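Side-chain contacts in ABC-type metal ion transport system, periplasmic component (Vibrio vulnificus, PDB 3K2D), which binds methionine between two alpha/beta lobes, probably as the substrate-binding lipoprotein of an ABC importer, and activates Toll-like receptor 2: residues P47-A50 and L51-S55; A24-V27 and A28-Y32; N183-P186 and E187-G190; Q212-N215 and V216-V220. The protein carries 4 engineered substitutions. All coordinates share one frame; numbering follows the deposited sequence.

Contact 1. Residues P47-A50 and L51-S55; sequences PNAA and LDDGS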
loop_
_atom_site.group_PDB
_atom_site.type_symbol
_atom_site.label_atom_id
_atom_site.label_comp_id
_atom_site.label_asym_id
_atom_site.label_seq_id
_atom_site.Cartn_x
_atom_site.Cartn_y
_atom_site.Cartn_z
ATOM N N PRO A 47 -2.532 2.293 -11.557
ATOM C CA PRO A 47 -1.095 2.116 -11.823
ATOM C C PRO A 47 -0.673 0.957 -12.739
ATOM O O PRO A 47 0.070 1.176 -13.692
ATOM C CB PRO A 47 -0.506 2.002 -10.427
ATOM C CG PRO A 47 -1.412 2.922 -9.622
ATOM C CD PRO A 47 -2.777 2.517 -10.119
ATOM N N ASN A 48 -1.127 -0.264 -12.455
ATOM C CA ASN A 48 -0.778 -1.407 -13.298
ATOM C C ASN A 48 -1.391 -1.271 -14.684
ATOM O O ASN A 48 -0.775 -1.647 -15.680
ATOM C CB ASN A 48 -1.239 -2.726 -12.683
ATOM C CG ASN A 48 -0.433 -3.114 -11.466
ATOM O OD1 ASN A 48 0.769 -2.847 -11.393
ATOM N ND2 ASN A 48 -1.083 -3.760 -10.504
ATOM N N ALA A 49 -2.609 -0.743 -14.753
ATOM C CA ALA A 49 -3.264 -0.567 -16.039
ATOM C C ALA A 49 -2.462 0.417 -16.881
ATOM O O ALA A 49 -2.304 0.227 -18.082
ATOM C CB ALA A 49 -4.692 -0.059 -15.849
ATOM N N ALA A 50 -1.949 1.466 -16.248
ATOM C CA ALA A 50 -1.168 2.458 -16.977
ATOM C C ALA A 50 0.134 1.834 -17.461
ATOM O O ALA A 50 0.559 2.047 -18.603
ATOM C CB ALA A 50 -0.869 3.666 -16.088
ATOM N N LEU A 51 0.758 1.062 -16.576
ATOM C CA LEU A 51 2.012 0.403 -16.887
ATOM C C LEU A 51 1.814 -0.541 -18.074
ATOM O O LEU A 51 2.544 -0.476 -19.069
ATOM C CB LEU A 51 2.503 -0.368 -15.657
ATOM C CG LEU A 51 3.785 -1.196 -15.819
ATOM C CD1 LEU A 51 4.867 -0.353 -16.458
ATOM C CD2 LEU A 51 4.241 -1.721 -14.459
ATOM N N ASP A 52 0.811 -1.405 -17.964
ATOM C CA ASP A 52 0.493 -2.370 -19.005
ATOM C C ASP A 52 0.140 -1.699 -20.335
ATOM O O ASP A 52 0.555 -2.169 -21.391
ATOM C CB ASP A 52 -0.669 -3.250 -18.541
ATOM C CG ASP A 52 -0.969 -4.381 -19.504
ATOM O OD1 ASP A 52 -0.111 -5.276 -19.661
ATOM O OD2 ASP A 52 -2.063 -4.374 -20.103
ATOM N N ASP A 53 -0.618 -0.603 -20.279
ATOM C CA ASP A 53 -1.015 0.123 -21.481
ATOM C C ASP A 53 0.136 0.868 -22.144
ATOM O O ASP A 53 0.044 1.226 -23.318
ATOM C CB ASP A 53 -2.113 1.149 -21.178
ATOM C CG ASP A 53 -3.450 0.510 -20.866
ATOM O OD1 ASP A 53 -3.802 -0.500 -21.520
ATOM O OD2 ASP A 53 -4.161 1.036 -19.973
ATOM N N GLY A 54 1.207 1.120 -21.398
ATOM C CA GLY A 54 2.335 1.842 -21.955
ATOM C C GLY A 54 2.310 3.328 -21.628
ATOM O O GLY A 54 3.071 4.104 -22.194
ATOM N N SER A 55 1.444 3.733 -20.705
ATOM C CA SER A 55 1.339 5.138 -20.332
ATOM C C SER A 55 2.470 5.541 -19.401
ATOM O O SER A 55 2.809 6.724 -19.308
ATOM C CB SER A 55 -0.012 5.406 -19.667
ATOM O OG SER A 55 -1.079 5.042 -20.526
#
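Ala50 and Ser55 meet at the end of helix 47-53, where Ala50 CB and Ser55 CB stand 4.1 Å apart and the Ala50 carbonyl reaches into the turn that closes the helix. Backbone hydrogen bonds carry most of the contact. Leu51 N, Asp52 N and Asp53 N each donate to the carbonyl four residues earlier, and the bond from Asp52 N to Asn48 O is nearly straight at 171°. Beyond them the pattern changes: Ser55 N donates to Ala50 O at 2.8 Å, while Gly54 N makes only a weak bond to the same oxygen and a second bond to Leu51 O. Gly54 has a positive phi of 97°, a backbone conformation readily adopted by glycine.

Among side chains, Asp53 has CG beside its own backbone N (chi1 -71°), which folds the carboxylate back over the Ala49 carbonyl. That oxygen is likewise an acceptor, and no hydrogen bond is made between the two.

The buried face meets the sheet: Ala50 packs on Phe41 and Ile56, and Leu51 on Leu78. Asn48 OD1 receives hydrogen bonds from Gln62 and Asn59; Gln62 lines the methionine pocket, consistent with a second-shell place for Asn48. The paired bonds from Ser55 N to Ala50 O and from Gly54 N to Leu51 O, with Gly54 at positive phi, define a Schellman motif.

Contact 2. Residues A24-V27 and A28-Y32; sequences AAKV and AKEKY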
loop_
_atom_site.group_PDB
_atom_site.type_symbol
_atom_site.label_atom_id
_atom_site.label_comp_id
_atom_site.label_asym_id
_atom_site.label_seq_id
_atom_site.Cartn_x
_atom_site.Cartn_y
_atom_site.Cartn_z
ATOM N N ALA A 24 13.933 9.824 -4.519
ATOM C CA ALA A 24 14.486 8.759 -5.343
ATOM C C ALA A 24 14.822 9.331 -6.720
ATOM O O ALA A 24 15.885 9.056 -7.283
ATOM C CB ALA A 24 13.477 7.634 -5.475
ATOM N N ALA A 25 13.910 10.135 -7.259
ATOM C CA ALA A 25 14.112 10.756 -8.565
ATOM C C ALA A 25 15.309 11.693 -8.480
ATOM O O ALA A 25 16.069 11.847 -9.433
ATOM C CB ALA A 25 12.881 11.537 -8.966
ATOM N N LYS A 26 15.460 12.328 -7.329
ATOM C CA LYS A 26 16.561 13.237 -7.123
ATOM C C LYS A 26 17.858 12.420 -7.174
ATOM O O LYS A 26 18.783 12.745 -7.923
ATOM C CB LYS A 26 16.390 13.931 -5.766
ATOM C CG LYS A 26 17.508 14.877 -5.364
ATOM C CD LYS A 26 17.311 15.359 -3.934
ATOM C CE LYS A 26 18.525 16.128 -3.410
ATOM N NZ LYS A 26 19.738 15.262 -3.240
ATOM N N VAL A 27 17.915 11.349 -6.390
ATOM C CA VAL A 27 19.097 10.497 -6.346
ATOM C C VAL A 27 19.407 9.856 -7.698
ATOM O O VAL A 27 20.572 9.645 -8.045
ATOM C CB VAL A 27 18.928 9.397 -5.273
ATOM C CG1 VAL A 27 20.000 8.328 -5.428
ATOM C CG2 VAL A 27 19.009 10.031 -3.879
ATOM N N ALA A 28 18.365 9.545 -8.460
ATOM C CA ALA A 28 18.558 8.941 -9.770
ATOM C C ALA A 28 19.272 9.899 -10.743
ATOM O O ALA A 28 20.047 9.459 -11.597
ATOM C CB ALA A 28 17.222 8.505 -10.343
ATOM N N LYS A 29 19.017 11.200 -10.615
ATOM C CA LYS A 29 19.655 12.170 -11.504
ATOM C C LYS A 29 21.119 12.431 -11.153
ATOM O O LYS A 29 21.954 12.599 -12.036
ATOM C CB LYS A 29 18.912 13.511 -11.502
ATOM C CG LYS A 29 19.491 14.502 -12.517
ATOM C CD LYS A 29 19.037 15.943 -12.282
ATOM C CE LYS A 29 17.534 16.131 -12.511
ATOM N NZ LYS A 29 17.090 17.536 -12.239
ATOM N N GLU A 30 21.426 12.468 -9.865
ATOM C CA GLU A 30 22.785 12.731 -9.423
ATOM C C GLU A 30 23.689 11.532 -9.641
ATOM O O GLU A 30 24.829 11.683 -10.068
ATOM C CB GLU A 30 22.783 13.110 -7.940
ATOM C CG GLU A 30 21.635 14.028 -7.567
ATOM C CD GLU A 30 21.698 14.512 -6.132
ATOM O OE1 GLU A 30 21.969 13.683 -5.224
ATOM O OE2 GLU A 30 21.460 15.723 -5.915
ATOM N N LYS A 31 23.176 10.341 -9.353
ATOM C CA LYS A 31 23.946 9.110 -9.497
ATOM C C LYS A 31 23.968 8.490 -10.895
ATOM O O LYS A 31 25.012 8.027 -11.352
ATOM C CB LYS A 31 23.431 8.052 -8.518
ATOM C CG LYS A 31 23.800 8.271 -7.067
ATOM C CD LYS A 31 23.203 7.164 -6.204
ATOM C CE LYS A 31 23.746 7.181 -4.775
ATOM N NZ LYS A 31 25.126 6.621 -4.669
ATOM N N TYR A 32 22.830 8.473 -11.578
ATOM C CA TYR A 32 22.781 7.841 -12.894
ATOM C C TYR A 32 22.432 8.773 -14.051
ATOM O O TYR A 32 22.387 8.342 -15.208
ATOM C CB TYR A 32 21.787 6.675 -12.843
ATOM C CG TYR A 32 21.948 5.837 -11.595
ATOM C CD1 TYR A 32 23.130 5.132 -11.354
ATOM C CD2 TYR A 32 20.950 5.805 -10.617
ATOM C CE1 TYR A 32 23.321 4.426 -10.171
ATOM C CE2 TYR A 32 21.130 5.101 -9.426
ATOM C CZ TYR A 32 22.320 4.414 -9.210
ATOM O OH TYR A 32 22.523 3.730 -8.026
HETATM O O HOH W 1 19.558 16.062 -8.411
#
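Helix 16-32 is the connecting helix of a beta-alpha-beta unit between strands 8-13 and 36-41, and on its last turns Lys26 and Glu30 form a salt bridge from one turn to the next. Lys26 NZ lies 3.2 Å from Glu30 OE2, above the carboxylate plane by 39°, and a longer, weak bond runs to OE1. The lysine chain is extended as far as CE and bends at its last torsion (chi4 -67°), turning the ammonium toward the glutamate. The same ammonium forms a salt bridge with Glu227 of helix 226-235, so it sits between two acids, whose mutual repulsion it probably offsets. A water also bridges Lys26 O and Glu30 OE2 through two weak bonds.

One residue further round, Val27 and Lys31 lie side by side and point the same way. Val27 CG1 touches Lys31 CD at 3.5 Å, and the aliphatic part of the lysine runs alongside the valine branch. Val27 itself is buried against Ala222 and Glu227. Beneath these side chains the backbone is regular, as in the bond from Lys31 N to Val27 O at 3.0 Å. Ala24 and Ala28 belong to the buried side, packed on Tyr223 and Leu34 respectively. With Ala24, Val27 and Ala28 turned inward and Lys26 and Glu30 outward, this is the amphipathic crossover helix of a beta-alpha-beta unit.

Contact 3. Residues N183-P186 and E187-G190; sequences NLTP and EKDG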
loop_
_atom_site.group_PDB
_atom_site.type_symbol
_atom_site.label_atom_id
_atom_site.label_comp_id
_atom_site.label_asym_id
_atom_site.label_seq_id
_atom_site.Cartn_x
_atom_site.Cartn_y
_atom_site.Cartn_z
ATOM N N ASN A 183 -2.611 12.823 8.450
ATOM C CA ASN A 183 -1.602 12.904 9.491
ATOM C C ASN A 183 -1.614 11.830 10.571
ATOM O O ASN A 183 -1.400 12.124 11.741
ATOM C CB ASN A 183 -1.679 14.295 10.127
ATOM C CG ASN A 183 -0.418 14.661 10.895
ATOM O OD1 ASN A 183 0.692 14.609 10.357
ATOM N ND2 ASN A 183 -0.585 15.045 12.162
ATOM N N LEU A 184 -1.839 10.581 10.180
ATOM C CA LEU A 184 -1.848 9.482 11.139
ATOM C C LEU A 184 -0.721 8.495 10.851
ATOM O O LEU A 184 -0.437 8.193 9.691
ATOM C CB LEU A 184 -3.176 8.736 11.072
ATOM C CG LEU A 184 -4.453 9.516 11.372
ATOM C CD1 LEU A 184 -5.618 8.577 11.187
ATOM C CD2 LEU A 184 -4.435 10.070 12.794
ATOM N N THR A 185 -0.088 7.983 11.901
ATOM C CA THR A 185 0.988 7.012 11.729
ATOM C C THR A 185 0.710 5.795 12.592
ATOM O O THR A 185 0.049 5.895 13.624
ATOM C CB THR A 185 2.354 7.551 12.187
ATOM O OG1 THR A 185 2.357 7.658 13.618
ATOM C CG2 THR A 185 2.637 8.903 11.583
ATOM N N PRO A 186 1.206 4.621 12.179
ATOM C CA PRO A 186 0.959 3.440 13.002
ATOM C C PRO A 186 1.544 3.642 14.395
ATOM O O PRO A 186 0.858 3.479 15.393
ATOM C CB PRO A 186 1.666 2.330 12.229
ATOM C CG PRO A 186 1.446 2.740 10.811
ATOM C CD PRO A 186 1.742 4.240 10.859
ATOM N N GLU A 187 2.814 4.020 14.454
ATOM C CA GLU A 187 3.489 4.221 15.732
ATOM C C GLU A 187 2.846 5.232 16.679
ATOM O O GLU A 187 2.835 5.029 17.891
ATOM C CB GLU A 187 4.948 4.621 15.503
ATOM C CG GLU A 187 5.917 3.450 15.394
ATOM C CD GLU A 187 6.091 2.694 16.708
ATOM O OE1 GLU A 187 6.921 1.757 16.743
ATOM O OE2 GLU A 187 5.401 3.034 17.700
ATOM N N LYS A 188 2.311 6.315 16.139
ATOM C CA LYS A 188 1.721 7.334 16.990
ATOM C C LYS A 188 0.223 7.175 17.264
ATOM O O LYS A 188 -0.219 7.304 18.406
ATOM C CB LYS A 188 2.001 8.710 16.383
ATOM C CG LYS A 188 1.558 9.886 17.228
ATOM C CD LYS A 188 2.003 11.201 16.592
ATOM C CE LYS A 188 1.451 12.406 17.350
ATOM N NZ LYS A 188 1.941 13.699 16.783
ATOM N N ASP A 189 -0.547 6.861 16.223
ATOM C CA ASP A 189 -1.995 6.740 16.345
ATOM C C ASP A 189 -2.628 5.356 16.258
ATOM O O ASP A 189 -3.803 5.199 16.571
ATOM C CB ASP A 189 -2.630 7.634 15.294
ATOM C CG ASP A 189 -2.007 8.999 15.268
ATOM O OD1 ASP A 189 -2.347 9.811 16.155
ATOM O OD2 ASP A 189 -1.161 9.255 14.381
ATOM N N GLY A 190 -1.870 4.355 15.837
ATOM C CA GLY A 190 -2.434 3.025 15.705
ATOM C C GLY A 190 -2.963 2.380 16.970
ATOM O O GLY A 190 -2.311 2.418 18.012
#
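A helix N-cap closed by two side chains starts the short helix 186-189, with Thr185 at the cap position and Asp189 at the far end of the first turn. Thr185 OG1 accepts from Lys188 N at 2.9 Å. To do so the hydroxyl oxygen stands between its own backbone N and carbonyl carbon (chi1 71°), the setting that turns it toward the amides of the first turn. Lys188 CB lies beside the same oxygen, whereas the rest of the lysine runs outward fully extended.

In the reverse direction, Thr185 N donates to Asp189 OD2 at 3.0 Å. The bond is fairly straight, 163°, and uses the anti lone pair of the carboxylate oxygen, the one turned away from OD1. Each residue thus gives a side-chain acceptor to backbone N-H at this helix start, although the acid is four residues beyond the cap rather than three. Asp189 N returns to Thr185 O at 2.8 Å, so the two residues are joined by a pair of bonds. Leu184 crosses the aspartate at about a right angle, its CD2 methyl 3.6 Å from Asp189 CG. Gly190 N closes the turn on Pro186 O at 2.9 Å, with a weaker bond to Thr185 O.

Just before this cap, Asn183, with positive phi, is the C-prime residue of the Schellman motif that ends the preceding helix. Leu184, Pro186 and Asp189 all pack on Tyr92 of strand 90-92, and Thr185 touches Lys237 at the C-terminus, which places the short helix against the sheet containing strands 90-92 and 192-193.

Contact 4. Residues Q212-N215 and V216-V220; sequences QNEN and VQNFV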
loop_
_atom_site.group_PDB
_atom_site.type_symbol
_atom_site.label_atom_id
_atom_site.label_comp_id
_atom_site.label_asym_id
_atom_site.label_seq_id
_atom_site.Cartn_x
_atom_site.Cartn_y
_atom_site.Cartn_z
ATOM N N GLN A 212 14.352 -5.509 -17.881
ATOM C CA GLN A 212 15.799 -5.642 -18.018
ATOM C C GLN A 212 16.544 -4.322 -18.229
ATOM O O GLN A 212 17.715 -4.216 -17.884
ATOM C CB GLN A 212 16.155 -6.620 -19.155
ATOM C CG GLN A 212 15.895 -6.139 -20.592
ATOM C CD GLN A 212 14.414 -5.973 -20.919
ATOM O OE1 GLN A 212 13.580 -6.759 -20.483
ATOM N NE2 GLN A 212 14.088 -4.955 -21.709
ATOM N N ASN A 213 15.871 -3.319 -18.785
ATOM C CA ASN A 213 16.485 -2.011 -19.051
ATOM C C ASN A 213 17.096 -1.315 -17.833
ATOM O O ASN A 213 16.560 -1.395 -16.724
ATOM C CB ASN A 213 15.460 -1.077 -19.691
ATOM C CG ASN A 213 14.952 -1.596 -21.011
ATOM O OD1 ASN A 213 15.682 -2.256 -21.748
ATOM N ND2 ASN A 213 13.697 -1.284 -21.333
ATOM N N GLU A 214 18.213 -0.618 -18.046
ATOM C CA GLU A 214 18.886 0.090 -16.957
ATOM C C GLU A 214 18.043 1.208 -16.354
ATOM O O GLU A 214 18.230 1.573 -15.198
ATOM C CB GLU A 214 20.242 0.645 -17.415
ATOM C CG GLU A 214 21.367 -0.389 -17.362
ATOM C CD GLU A 214 22.765 0.239 -17.271
ATOM O OE1 GLU A 214 23.055 0.899 -16.246
ATOM O OE2 GLU A 214 23.574 0.073 -18.223
ATOM N N ASN A 215 17.105 1.735 -17.133
ATOM C CA ASN A 215 16.226 2.804 -16.668
ATOM C C ASN A 215 15.456 2.297 -15.461
ATOM O O ASN A 215 15.402 2.950 -14.421
ATOM C CB ASN A 215 15.254 3.202 -17.782
ATOM C CG ASN A 215 15.959 3.400 -19.115
ATOM O OD1 ASN A 215 16.905 4.192 -19.221
ATOM N ND2 ASN A 215 15.511 2.669 -20.141
ATOM N N VAL A 216 14.859 1.123 -15.609
ATOM C CA VAL A 216 14.114 0.517 -14.526
ATOM C C VAL A 216 15.071 0.140 -13.406
ATOM O O VAL A 216 14.902 0.577 -12.268
ATOM C CB VAL A 216 13.367 -0.734 -15.004
ATOM C CG1 VAL A 216 12.623 -1.376 -13.841
ATOM C CG2 VAL A 216 12.392 -0.346 -16.113
ATOM N N GLN A 217 16.087 -0.655 -13.730
ATOM C CA GLN A 217 17.054 -1.073 -12.728
ATOM C C GLN A 217 17.663 0.104 -11.954
ATOM O O GLN A 217 17.792 0.041 -10.731
ATOM C CB GLN A 217 18.191 -1.883 -13.365
ATOM C CG GLN A 217 17.813 -3.201 -14.014
ATOM C CD GLN A 217 17.126 -4.162 -13.065
ATOM O OE1 GLN A 217 17.606 -4.416 -11.956
ATOM N NE2 GLN A 217 15.993 -4.716 -13.504
ATOM N N ASN A 218 18.051 1.174 -12.646
ATOM C CA ASN A 218 18.668 2.305 -11.947
ATOM C C ASN A 218 17.735 3.009 -10.984
ATOM O O ASN A 218 18.148 3.406 -9.908
ATOM C CB ASN A 218 19.252 3.329 -12.933
ATOM C CG ASN A 218 20.524 2.834 -13.597
ATOM O OD1 ASN A 218 21.236 2.002 -13.040
ATOM N ND2 ASN A 218 20.823 3.356 -14.777
ATOM N N PHE A 219 16.475 3.170 -11.364
ATOM C CA PHE A 219 15.530 3.821 -10.475
ATOM C C PHE A 219 15.378 2.985 -9.201
ATOM O O PHE A 219 15.293 3.532 -8.104
ATOM C CB PHE A 219 14.169 3.989 -11.148
ATOM C CG PHE A 219 13.169 4.684 -10.285
ATOM C CD1 PHE A 219 13.259 6.047 -10.062
ATOM C CD2 PHE A 219 12.188 3.962 -9.618
ATOM C CE1 PHE A 219 12.385 6.676 -9.183
ATOM C CE2 PHE A 219 11.318 4.583 -8.742
ATOM C CZ PHE A 219 11.416 5.939 -8.523
ATOM N N VAL A 220 15.349 1.659 -9.361
ATOM C CA VAL A 220 15.230 0.728 -8.237
ATOM C C VAL A 220 16.380 0.942 -7.268
ATOM O O VAL A 220 16.185 0.967 -6.057
ATOM C CB VAL A 220 15.278 -0.758 -8.704
ATOM C CG1 VAL A 220 15.390 -1.685 -7.508
ATOM C CG2 VAL A 220 14.045 -1.103 -9.493
#
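Asn218 folds its CB and amide back over the Glu214 carbonyl. Its CG lies beside its own backbone N (chi1 -73°), and this brings the amide back toward the preceding turn. Although Asn218 ND2 comes within 3.2 Å of Glu214 O, the angle is too poor for a hydrogen bond; the oxygen is taken instead by Asn218 N, at 2.6 Å. The two side chains meet loosely at their ends. Glu214 OE1 is 3.6 Å from Asn218 ND2, and the carboxylate and amide planes are turned 76° against each other.

These residues form the first turns of helix 214-223, which lies against the mixed sheet containing strand 202-207. Asn213 occupies the N-cap position, yet its side chain makes no capping bond; Asn213 OD1 instead receives a weak bond from Gln212 NE2, a group that also donates to Asp209 O. The Asn213 carbonyl accepts from Gln217 N in a nearly straight bond of 172°. Gln217 CG packs 3.5 Å from the same Asn213 O, and a bend at its second torsion accompanies the return of its NE2 to Val211 O.

Phe219 N bonds to Asn215 O at 3.2 Å. On the inward side Val216 rests on Ala206, Ala81 and Met58, while the Phe219 ring leads away from these turns to pack on Ile204, Met58 and Ala24.

In the fold
Contacts 1, 2 and 4 belong to helices of the lobe built on the sheet with strands 36-41 and 202-207, whereas contact 3 is a surface contact beside the other sheet, about 32 Å from contact 1 between centres. Contacts 2 and 4 touch: Tyr32 CE2 lies 3.5 Å from Asn218 O. The nearest atoms of contacts 1 and 4 are about 8 Å apart. Contacts 1, 2 and 4 each combine buried and exposed residues. Chemistry follows position along a helix: contacts 3 and 4 lie at starts, one capped by side chains and one not, contact 1 at a glycine-closed end, and contact 2, on the last turns of its helix, adds an exposed salt bridge to aliphatic packing.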